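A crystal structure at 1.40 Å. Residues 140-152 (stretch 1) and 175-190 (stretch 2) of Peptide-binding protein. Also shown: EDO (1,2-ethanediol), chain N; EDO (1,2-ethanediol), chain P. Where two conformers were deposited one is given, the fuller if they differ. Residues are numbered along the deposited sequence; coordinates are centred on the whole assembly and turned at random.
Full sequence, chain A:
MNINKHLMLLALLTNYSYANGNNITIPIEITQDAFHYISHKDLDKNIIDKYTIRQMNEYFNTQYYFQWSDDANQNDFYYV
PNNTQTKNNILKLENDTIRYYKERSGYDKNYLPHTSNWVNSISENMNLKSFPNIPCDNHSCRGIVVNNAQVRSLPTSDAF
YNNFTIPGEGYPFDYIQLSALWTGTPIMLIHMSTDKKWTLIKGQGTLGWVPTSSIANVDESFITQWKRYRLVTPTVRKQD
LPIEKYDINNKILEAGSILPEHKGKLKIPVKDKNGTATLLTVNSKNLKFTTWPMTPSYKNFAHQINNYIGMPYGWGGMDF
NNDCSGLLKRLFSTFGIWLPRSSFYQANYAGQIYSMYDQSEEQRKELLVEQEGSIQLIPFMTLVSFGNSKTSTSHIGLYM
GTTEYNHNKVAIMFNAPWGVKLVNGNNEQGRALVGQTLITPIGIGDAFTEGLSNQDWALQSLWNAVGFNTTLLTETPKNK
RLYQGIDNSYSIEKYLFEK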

ATOM      1  N   SER A 140      25.020 -10.198  -7.244  1.00 26.03           N
ATOM      2  CA  SER A 140      24.966 -10.619  -5.845  1.00 25.60           C
ATOM      3  C   SER A 140      24.107  -9.720  -4.964  1.00 24.89           C
ATOM      4  O   SER A 140      23.810 -10.108  -3.829  1.00 25.71           O
ATOM      5  CB  SER A 140      26.377 -10.716  -5.254  1.00 28.14           C
ATOM      6  OG  SER A 140      27.053  -9.455  -5.253  1.00 30.54           O
ATOM      7  N   CYS A 141      23.704  -8.554  -5.440  1.00 24.71           N
ATOM      8  CA  CYS A 141      22.874  -7.654  -4.643  1.00 23.94           C
ATOM      9  C   CYS A 141      21.388  -7.962  -4.775  1.00 22.64           C
ATOM     10  O   CYS A 141      20.578  -7.286  -4.134  1.00 22.07           O
ATOM     11  CB  CYS A 141      23.177  -6.175  -4.974  1.00 25.66           C
ATOM     12  SG  CYS A 141      22.732  -5.661  -6.661  1.00 28.02           S
ATOM     13  N   ARG A 142      21.007  -8.928  -5.608  1.00 21.17           N
ATOM     14  CA  ARG A 142      19.629  -9.402  -5.556  1.00 20.32           C
ATOM     15  C   ARG A 142      19.353  -9.988  -4.187  1.00 21.71           C
ATOM     16  O   ARG A 142      20.217 -10.629  -3.587  1.00 21.57           O
ATOM     17  CB  ARG A 142      19.410 -10.476  -6.620  1.00 21.28           C
ATOM     18  CG  ARG A 142      19.535  -9.903  -8.046  1.00 22.33           C
ATOM     19  CD  ARG A 142      19.441 -10.949  -9.158  1.00 23.27           C
ATOM     20  NE  ARG A 142      19.484 -10.259 -10.441  1.00 24.15           N
ATOM     21  CZ  ARG A 142      19.768 -10.831 -11.604  1.00 24.54           C
ATOM     22  NH1 ARG A 142      20.069 -12.130 -11.679  1.00 26.57           N
ATOM     23  NH2 ARG A 142      19.750 -10.080 -12.703  1.00 25.71           N
ATOM     24  N   GLY A 143      18.134  -9.750  -3.693  1.00 20.22           N
ATOM     25  CA  GLY A 143      17.816 -10.187  -2.349  1.00 20.27           C
ATOM     26  C   GLY A 143      16.348 -10.455  -2.112  1.00 19.12           C
ATOM     27  O   GLY A 143      15.529 -10.466  -3.042  1.00 19.96           O
ATOM     28  N   ILE A 144      16.011 -10.690  -0.844  1.00 18.31           N
ATOM     29  CA  ILE A 144      14.646 -11.031  -0.458  1.00 18.38           C
ATOM     30  C   ILE A 144      14.399 -10.535   0.960  1.00 18.79           C
ATOM     31  O   ILE A 144      15.309 -10.504   1.795  1.00 19.64           O
ATOM     32  CB  ILE A 144      14.415 -12.557  -0.639  1.00 18.69           C
ATOM     33  CG1 ILE A 144      12.917 -12.897  -0.690  1.00 19.14           C
ATOM     34  CG2 ILE A 144      15.123 -13.388   0.439  1.00 20.17           C
ATOM     35  CD1 ILE A 144      12.650 -14.286  -1.234  1.00 20.81           C
ATOM     36  N   VAL A 145      13.145 -10.160   1.237  1.00 19.53           N
ATOM     37  CA  VAL A 145      12.730  -9.812   2.597  1.00 18.53           C
ATOM     38  C   VAL A 145      12.530 -11.092   3.402  1.00 19.45           C
ATOM     39  O   VAL A 145      11.815 -12.003   2.956  1.00 20.18           O
ATOM     40  CB  VAL A 145      11.440  -8.960   2.567  1.00 18.28           C
ATOM     41  CG1 VAL A 145      10.940  -8.664   3.998  1.00 18.72           C
ATOM     42  CG2 VAL A 145      11.697  -7.648   1.804  1.00 18.90           C
ATOM     43  N   VAL A 146      13.184 -11.172   4.573  1.00 18.68           N
ATOM     44  CA  VAL A 146      13.033 -12.322   5.462  1.00 20.57           C
ATOM     45  C   VAL A 146      12.159 -12.038   6.682  1.00 20.80           C
ATOM     46  O   VAL A 146      11.643 -12.986   7.279  1.00 23.79           O
ATOM     47  CB  VAL A 146      14.380 -12.973   5.865  1.00 21.38           C
ATOM     48  CG1 VAL A 146      15.127 -13.476   4.619  1.00 21.61           C
ATOM     49  CG2 VAL A 146      15.267 -12.037   6.719  1.00 22.93           C
ATOM     50  N   ASN A 147      12.002 -10.791   7.091  1.00 19.05           N
ATOM     51  CA  ASN A 147      11.034 -10.435   8.126  1.00 19.88           C
ATOM     52  C   ASN A 147      10.191  -9.268   7.632  1.00 17.73           C
ATOM     53  O   ASN A 147      10.711  -8.367   6.971  1.00 18.09           O
ATOM     54  CB  ASN A 147      11.727 -10.026   9.429  1.00 22.20           C
ATOM     55  CG  ASN A 147      12.344 -11.201  10.161  1.00 25.01           C
ATOM     56  OD1 ASN A 147      11.675 -12.215  10.401  1.00 28.05           O
ATOM     57  ND2 ASN A 147      13.605 -11.064  10.554  1.00 28.36           N
ATOM     58  N   ASN A 148       8.882  -9.291   7.908  1.00 17.61           N
ATOM     59  CA  ASN A 148       8.033  -8.181   7.464  1.00 17.17           C
ATOM     60  C   ASN A 148       8.692  -6.885   7.909  1.00 18.54           C
ATOM     61  O   ASN A 148       9.159  -6.767   9.046  1.00 19.49           O
ATOM     62  CB  ASN A 148       6.649  -8.290   8.100  1.00 16.61           C
ATOM     63  CG  ASN A 148       5.971  -9.612   7.780  1.00 18.44           C
ATOM     64  OD1 ASN A 148       5.921 -10.067   6.641  1.00 19.00           O
ATOM     65  ND2 ASN A 148       5.424 -10.255   8.826  1.00 20.45           N
ATOM     66  N   ALA A 149       8.754  -5.900   7.011  1.00 18.96           N
ATOM     67  CA  ALA A 149       9.580  -4.732   7.268  1.00 18.66           C
ATOM     68  C   ALA A 149       8.821  -3.424   7.046  1.00 17.72           C
ATOM     69  O   ALA A 149       8.099  -3.274   6.048  1.00 18.39           O
ATOM     70  CB  ALA A 149      10.820  -4.786   6.360  1.00 18.95           C
ATOM     71  N   GLN A 150       9.016  -2.474   7.962  1.00 17.54           N
ATOM     72  CA  GLN A 150       8.566  -1.102   7.744  1.00 18.20           C
ATOM     73  C   GLN A 150       9.668  -0.328   7.037  1.00 19.15           C
ATOM     74  O   GLN A 150      10.741  -0.106   7.612  1.00 20.68           O
ATOM     75  CB  GLN A 150       8.205  -0.436   9.077  1.00 20.27           C
ATOM     76  CG  GLN A 150       6.951  -1.127   9.681  1.00 22.91           C
ATOM     77  CD  GLN A 150       6.424  -0.449  10.868  1.00 26.49           C
ATOM     78  OE1 GLN A 150       5.781   0.588  10.770  1.00 28.22           O
ATOM     79  NE2 GLN A 150       6.717  -1.011  12.039  1.00 29.32           N
ATOM     80  N   VAL A 151       9.412   0.044   5.775  1.00 18.40           N
ATOM     81  CA  VAL A 151      10.409   0.751   4.977  1.00 18.47           C
ATOM     82  C   VAL A 151      10.375   2.208   5.398  1.00 17.52           C
ATOM     83  O   VAL A 151       9.294   2.835   5.490  1.00 17.89           O
ATOM     84  CB  VAL A 151      10.104   0.607   3.478  1.00 18.52           C
ATOM     85  CG1 VAL A 151      11.198   1.381   2.648  1.00 19.60           C
ATOM     86  CG2 VAL A 151      10.070  -0.874   3.090  1.00 18.38           C
ATOM     87  N   ARG A 152      11.561   2.754   5.636  1.00 18.78           N
ATOM     88  CA  ARG A 152      11.741   4.083   6.209  1.00 19.06           C
ATOM     89  C   ARG A 152      12.493   4.985   5.220  1.00 19.40           C
ATOM     90  O   ARG A 152      13.402   4.527   4.516  1.00 20.29           O
ATOM     91  CB  ARG A 152      12.608   3.979   7.508  1.00 19.33           C
ATOM     92  CG  ARG A 152      12.121   2.901   8.542  1.00 19.61           C
ATOM     93  CD  ARG A 152      10.777   3.284   9.199  1.00 20.49           C
ATOM     94  NE  ARG A 152      10.984   4.385  10.141  1.00 19.64           N
ATOM     95  CZ  ARG A 152      10.021   5.129  10.670  1.00 19.52           C
ATOM     96  NH1 ARG A 152       8.754   4.882  10.309  1.00 19.77           N
ATOM     97  NH2 ARG A 152      10.324   6.102  11.536  1.00 20.89           N
TER
HETATM   98  C1  EDO N 512       5.107  -8.092  12.264  1.00 31.27           C
HETATM   99  O1  EDO N 512       5.957  -9.002  11.565  1.00 21.94           O
HETATM  100  C2  EDO N 512       3.959  -7.716  11.330  1.00 34.32           C
HETATM  101  O2  EDO N 512       3.015  -8.770  11.233  1.00 32.92           O
HETATM  102  C1  EDO P 514      -1.792  13.594   5.405  1.00 52.66           C
HETATM  103  O1  EDO P 514      -0.414  13.733   5.094  1.00 54.14           O
HETATM  104  C2  EDO P 514      -1.912  14.068   6.842  1.00 43.75           C
HETATM  105  O2  EDO P 514      -3.288  14.159   7.221  1.00 37.27           O
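Stretch 2 (175-190) YIQLSALWTGTPIMLI

Stretch 2 runs antiparallel to stretch 1 as two strands, 177-181 and 186-190, joined by a type II turn from W182 to T185. Strand 177-181 lies beside 149-152, their N-to-C directions 152° apart and their axes 4.7 Å apart at closest; strand 186-190 lies beside 142-145 at 122° and 4.4 Å.

Most of the join is backbone pairing. At the first ladder L189 N donates to C141 O (2.8 Å), and G143 and I187 exchange both bonds, G143 N to I187 O at 2.9 Å and I187 N to G143 O at 3.0 Å. Glycine suits position 143 because an ideal CB there would lie only 3.2 Å from L189 CD2; its absence leaves room for that methyl. V145 then engages the turn: its N donates to T185 O (3.1 Å), and its O accepts from G184 N (2.8 Å). P186, which has no amide hydrogen to give, occupies a non-hydrogen-bonded position opposite I144, so the pairing loses nothing there.

The turn is closed by T185, whose N (3.1 Å) and OG1 (2.7 Å) both donate to W182 O. G184 has a positive phi of 102°, where a CB would be jammed against the preceding carbonyl oxygen. Where the strand pairing is interrupted, the N148 side chain substitutes for a backbone acceptor: its OD1 takes the hydrogen of T183 N at 3.0 Å and lies near the plane of the W182 ring, at its edge. Its ND2 donates to O1 of an ethanediol (chain N) at 3.1 Å, so both ends of the amide are used.

Regular pairing resumes as A149 and L181 exchange two bonds, each 2.9 Å from N of one to O of the other. V151 N donates to S179 O (2.8 Å), but V151 O accepts from L178 N (2.8 Å), and a beta bulge shifts the register by one, bringing R152 opposite Q177. These two side chains point to the same face as those of Q150 and A180. R152 NH1 donates to Q177 OE1 at 2.8 Å, near the guanidinium plane, while I176 CB covers one face of that group; R152 NE and Q177 NE2 find partners elsewhere in the structure.

The other face carries A149, V151, S179 and L181. Here the branched V151 packs its CG2 3.7 Å from L181 CD1, a contact suited to apolar chains that ask for no polar partner. V145, pointing toward stretch 2, sets its CG2 3.9 Å from I187 CG2 and 4.4 Å from L181 CB, thereby touching both strands.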

ATOM      1  N   TYR A 175       6.138  10.869   8.994  1.00 17.68           N
ATOM      2  CA  TYR A 175       6.453  11.020   7.579  1.00 19.07           C
ATOM      3  C   TYR A 175       7.667  10.220   7.140  1.00 18.64           C
ATOM      4  O   TYR A 175       7.870  10.078   5.923  1.00 19.79           O
ATOM      5  CB  TYR A 175       6.576  12.517   7.236  1.00 20.80           C
ATOM      6  CG  TYR A 175       5.204  13.154   7.313  1.00 23.10           C
ATOM      7  CD1 TYR A 175       4.229  12.879   6.344  1.00 24.82           C
ATOM      8  CD2 TYR A 175       4.826  13.913   8.416  1.00 22.85           C
ATOM      9  CE1 TYR A 175       2.926  13.421   6.460  1.00 24.90           C
ATOM     10  CE2 TYR A 175       3.560  14.463   8.518  1.00 24.15           C
ATOM     11  CZ  TYR A 175       2.615  14.196   7.542  1.00 25.99           C
ATOM     12  OH  TYR A 175       1.342  14.724   7.654  1.00 28.11           O
ATOM     13  N   ILE A 176       8.444   9.668   8.083  1.00 18.60           N
ATOM     14  CA  ILE A 176       9.535   8.751   7.734  0.59 18.67           C
ATOM     15  C   ILE A 176       9.002   7.410   7.260  1.00 18.20           C
ATOM     16  O   ILE A 176       9.711   6.660   6.573  1.00 20.38           O
ATOM     17  CB  ILE A 176      10.491   8.555   8.930  0.59 19.63           C
ATOM     18  CG1 ILE A 176      10.948   9.899   9.504  0.59 20.67           C
ATOM     19  CG2 ILE A 176      11.685   7.671   8.555  0.59 20.49           C
ATOM     20  CD1 ILE A 176      11.652  10.790   8.513  0.59 20.51           C
ATOM     21  N   GLN A 177       7.758   7.071   7.612  1.00 17.36           N
ATOM     22  CA  GLN A 177       7.209   5.759   7.309  1.00 18.06           C
ATOM     23  C   GLN A 177       6.719   5.692   5.859  1.00 18.93           C
ATOM     24  O   GLN A 177       5.856   6.488   5.453  1.00 19.65           O
ATOM     25  CB  GLN A 177       6.063   5.483   8.283  1.00 17.74           C
ATOM     26  CG  GLN A 177       5.393   4.077   8.045  1.00 18.74           C
ATOM     27  CD  GLN A 177       6.435   2.920   7.979  1.00 19.13           C
ATOM     28  OE1 GLN A 177       7.426   2.910   8.765  1.00 20.29           O
ATOM     29  NE2 GLN A 177       6.244   1.984   7.019  1.00 18.95           N
ATOM     30  N   LEU A 178       7.246   4.744   5.067  1.00 18.08           N
ATOM     31  CA  LEU A 178       6.901   4.716   3.646  1.00 17.42           C
ATOM     32  C   LEU A 178       6.022   3.547   3.218  1.00 17.65           C
ATOM     33  O   LEU A 178       5.024   3.749   2.497  1.00 18.77           O
ATOM     34  CB  LEU A 178       8.175   4.643   2.809  1.00 19.13           C
ATOM     35  CG  LEU A 178       9.079   5.869   2.907  1.00 20.47           C
ATOM     36  CD1 LEU A 178      10.298   5.684   1.968  1.00 21.16           C
ATOM     37  CD2 LEU A 178       8.342   7.196   2.573  1.00 22.33           C
ATOM     38  N   SER A 179       6.394   2.313   3.573  1.00 17.34           N
ATOM     39  CA  SER A 179       5.679   1.140   3.076  1.00 17.52           C
ATOM     40  C   SER A 179       5.844  -0.015   4.051  1.00 18.11           C
ATOM     41  O   SER A 179       6.748  -0.007   4.889  1.00 19.23           O
ATOM     42  CB  SER A 179       6.234   0.672   1.726  1.00 18.14           C
ATOM     43  OG  SER A 179       6.087   1.716   0.774  1.00 19.27           O
ATOM     44  N   ALA A 180       5.001  -1.041   3.888  1.00 17.27           N
ATOM     45  CA  ALA A 180       5.155  -2.289   4.630  1.00 18.31           C
ATOM     46  C   ALA A 180       5.391  -3.398   3.614  1.00 20.36           C
ATOM     47  O   ALA A 180       4.506  -3.676   2.792  1.00 22.84           O
ATOM     48  CB  ALA A 180       3.877  -2.606   5.412  1.00 19.02           C
ATOM     49  N   LEU A 181       6.573  -4.031   3.663  1.00 17.58           N
ATOM     50  CA  LEU A 181       6.919  -5.125   2.748  1.00 18.35           C
ATOM     51  C   LEU A 181       6.897  -6.461   3.470  1.00 18.67           C
ATOM     52  O   LEU A 181       7.433  -6.587   4.574  1.00 19.85           O
ATOM     53  CB  LEU A 181       8.315  -4.925   2.106  1.00 20.62           C
ATOM     54  CG  LEU A 181       8.539  -3.701   1.225  1.00 23.89           C
ATOM     55  CD1 LEU A 181       9.984  -3.658   0.722  1.00 24.77           C
ATOM     56  CD2 LEU A 181       7.559  -3.688   0.079  1.00 25.37           C
ATOM     57  N   TRP A 182       6.328  -7.463   2.812  1.00 17.11           N
ATOM     58  CA  TRP A 182       6.136  -8.747   3.460  1.00 17.73           C
ATOM     59  C   TRP A 182       7.297  -9.704   3.212  1.00 17.42           C
ATOM     60  O   TRP A 182       7.969  -9.662   2.175  1.00 18.45           O
ATOM     61  CB  TRP A 182       4.844  -9.382   2.917  1.00 18.72           C
ATOM     62  CG  TRP A 182       3.695  -8.424   2.962  1.00 19.13           C
ATOM     63  CD1 TRP A 182       2.950  -8.008   1.909  1.00 20.90           C
ATOM     64  CD2 TRP A 182       3.196  -7.705   4.114  1.00 19.51           C
ATOM     65  NE1 TRP A 182       2.023  -7.074   2.307  1.00 22.68           N
ATOM     66  CE2 TRP A 182       2.142  -6.872   3.658  1.00 21.12           C
ATOM     67  CE3 TRP A 182       3.551  -7.666   5.466  1.00 21.16           C
ATOM     68  CZ2 TRP A 182       1.421  -6.040   4.510  1.00 21.75           C
ATOM     69  CZ3 TRP A 182       2.813  -6.840   6.325  1.00 21.64           C
ATOM     70  CH2 TRP A 182       1.760  -6.042   5.841  1.00 22.09           C
ATOM     71  N   THR A 183       7.492 -10.629   4.166  1.00 17.21           N
ATOM     72  CA  THR A 183       8.447 -11.709   3.977  1.00 17.51           C
ATOM     73  C   THR A 183       8.208 -12.352   2.622  1.00 18.49           C
ATOM     74  O   THR A 183       7.067 -12.643   2.245  1.00 18.08           O
ATOM     75  CB  THR A 183       8.181 -12.753   5.079  1.00 20.43           C
ATOM     76  OG1 THR A 183       8.461 -12.164   6.347  1.00 22.05           O
ATOM     77  CG2 THR A 183       9.057 -14.009   4.874  1.00 20.98           C
ATOM     78  N   GLY A 184       9.301 -12.586   1.882  1.00 17.98           N
ATOM     79  CA  GLY A 184       9.226 -13.173   0.552  1.00 17.66           C
ATOM     80  C   GLY A 184       9.390 -12.178  -0.588  1.00 17.40           C
ATOM     81  O   GLY A 184       9.519 -12.620  -1.745  1.00 17.79           O
ATOM     82  N   THR A 185       9.342 -10.858  -0.302  1.00 17.70           N
ATOM     83  CA  THR A 185       9.339  -9.869  -1.393  1.00 18.40           C
ATOM     84  C   THR A 185      10.702  -9.837  -2.084  1.00 18.70           C
ATOM     85  O   THR A 185      11.712  -9.630  -1.409  1.00 18.61           O
ATOM     86  CB  THR A 185       9.042  -8.467  -0.846  1.00 18.38           C
ATOM     87  OG1 THR A 185       7.760  -8.451  -0.179  1.00 19.33           O
ATOM     88  CG2 THR A 185       8.958  -7.477  -1.983  1.00 18.86           C
ATOM     89  N   PRO A 186      10.759 -10.008  -3.413  1.00 18.74           N
ATOM     90  CA  PRO A 186      12.032  -9.828  -4.144  1.00 18.70           C
ATOM     91  C   PRO A 186      12.483  -8.367  -4.100  1.00 18.05           C
ATOM     92  O   PRO A 186      11.699  -7.441  -4.356  1.00 19.56           O
ATOM     93  CB  PRO A 186      11.675 -10.245  -5.581  1.00 18.85           C
ATOM     94  CG  PRO A 186      10.483 -11.131  -5.462  1.00 19.77           C
ATOM     95  CD  PRO A 186       9.686 -10.451  -4.327  1.00 19.72           C
ATOM     96  N   ILE A 187      13.752  -8.155  -3.755  1.00 18.80           N
ATOM     97  CA  ILE A 187      14.301  -6.809  -3.605  1.00 18.87           C
ATOM     98  C   ILE A 187      15.699  -6.753  -4.206  1.00 19.79           C
ATOM     99  O   ILE A 187      16.279  -7.759  -4.606  1.00 20.74           O
ATOM    100  CB  ILE A 187      14.340  -6.339  -2.127  1.00 19.21           C
ATOM    101  CG1 ILE A 187      15.194  -7.345  -1.320  1.00 20.08           C
ATOM    102  CG2 ILE A 187      12.907  -6.225  -1.572  1.00 20.77           C
ATOM    103  CD1 ILE A 187      15.412  -6.984   0.116  1.00 20.72           C
ATOM    104  N   MET A 188      16.238  -5.549  -4.241  1.00 20.07           N
ATOM    105  CA  MET A 188      17.645  -5.356  -4.513  1.00 19.79           C
ATOM    106  C   MET A 188      18.249  -4.598  -3.346  1.00 20.48           C
ATOM    107  O   MET A 188      17.638  -3.644  -2.847  1.00 20.99           O
ATOM    108  CB  MET A 188      17.799  -4.500  -5.759  1.00 21.04           C
ATOM    109  CG  MET A 188      19.265  -4.209  -6.142  1.00 22.04           C
ATOM    110  SD  MET A 188      19.512  -3.378  -7.728  1.00 23.42           S
ATOM    111  CE  MET A 188      19.138  -4.736  -8.871  1.00 24.65           C
ATOM    112  N   LEU A 189      19.439  -5.045  -2.911  1.00 20.44           N
ATOM    113  CA  LEU A 189      20.185  -4.408  -1.836  1.00 22.25           C
ATOM    114  C   LEU A 189      21.081  -3.334  -2.448  1.00 22.29           C
ATOM    115  O   LEU A 189      21.810  -3.604  -3.416  1.00 22.24           O
ATOM    116  CB  LEU A 189      21.026  -5.455  -1.097  1.00 22.41           C
ATOM    117  CG  LEU A 189      20.253  -6.696  -0.601  1.00 23.77           C
ATOM    118  CD1 LEU A 189      21.211  -7.542   0.227  1.00 27.57           C
ATOM    119  CD2 LEU A 189      18.965  -6.395   0.162  1.00 24.42           C
ATOM    120  N   ILE A 190      21.045  -2.112  -1.905  1.00 22.07           N
ATOM    121  CA  ILE A 190      21.717  -0.969  -2.518  0.74 22.59           C
ATOM    122  C   ILE A 190      22.922  -0.511  -1.706  1.00 22.95           C
ATOM    123  O   ILE A 190      24.024  -0.355  -2.249  1.00 23.91           O
ATOM    124  CB  ILE A 190      20.731   0.197  -2.742  0.74 22.25           C
ATOM    125  CG1 ILE A 190      19.548  -0.233  -3.604  0.74 23.83           C
ATOM    126  CG2 ILE A 190      21.460   1.414  -3.381  0.74 22.78           C
ATOM    127  CD1 ILE A 190      18.322   0.665  -3.376  0.74 22.05           C
TER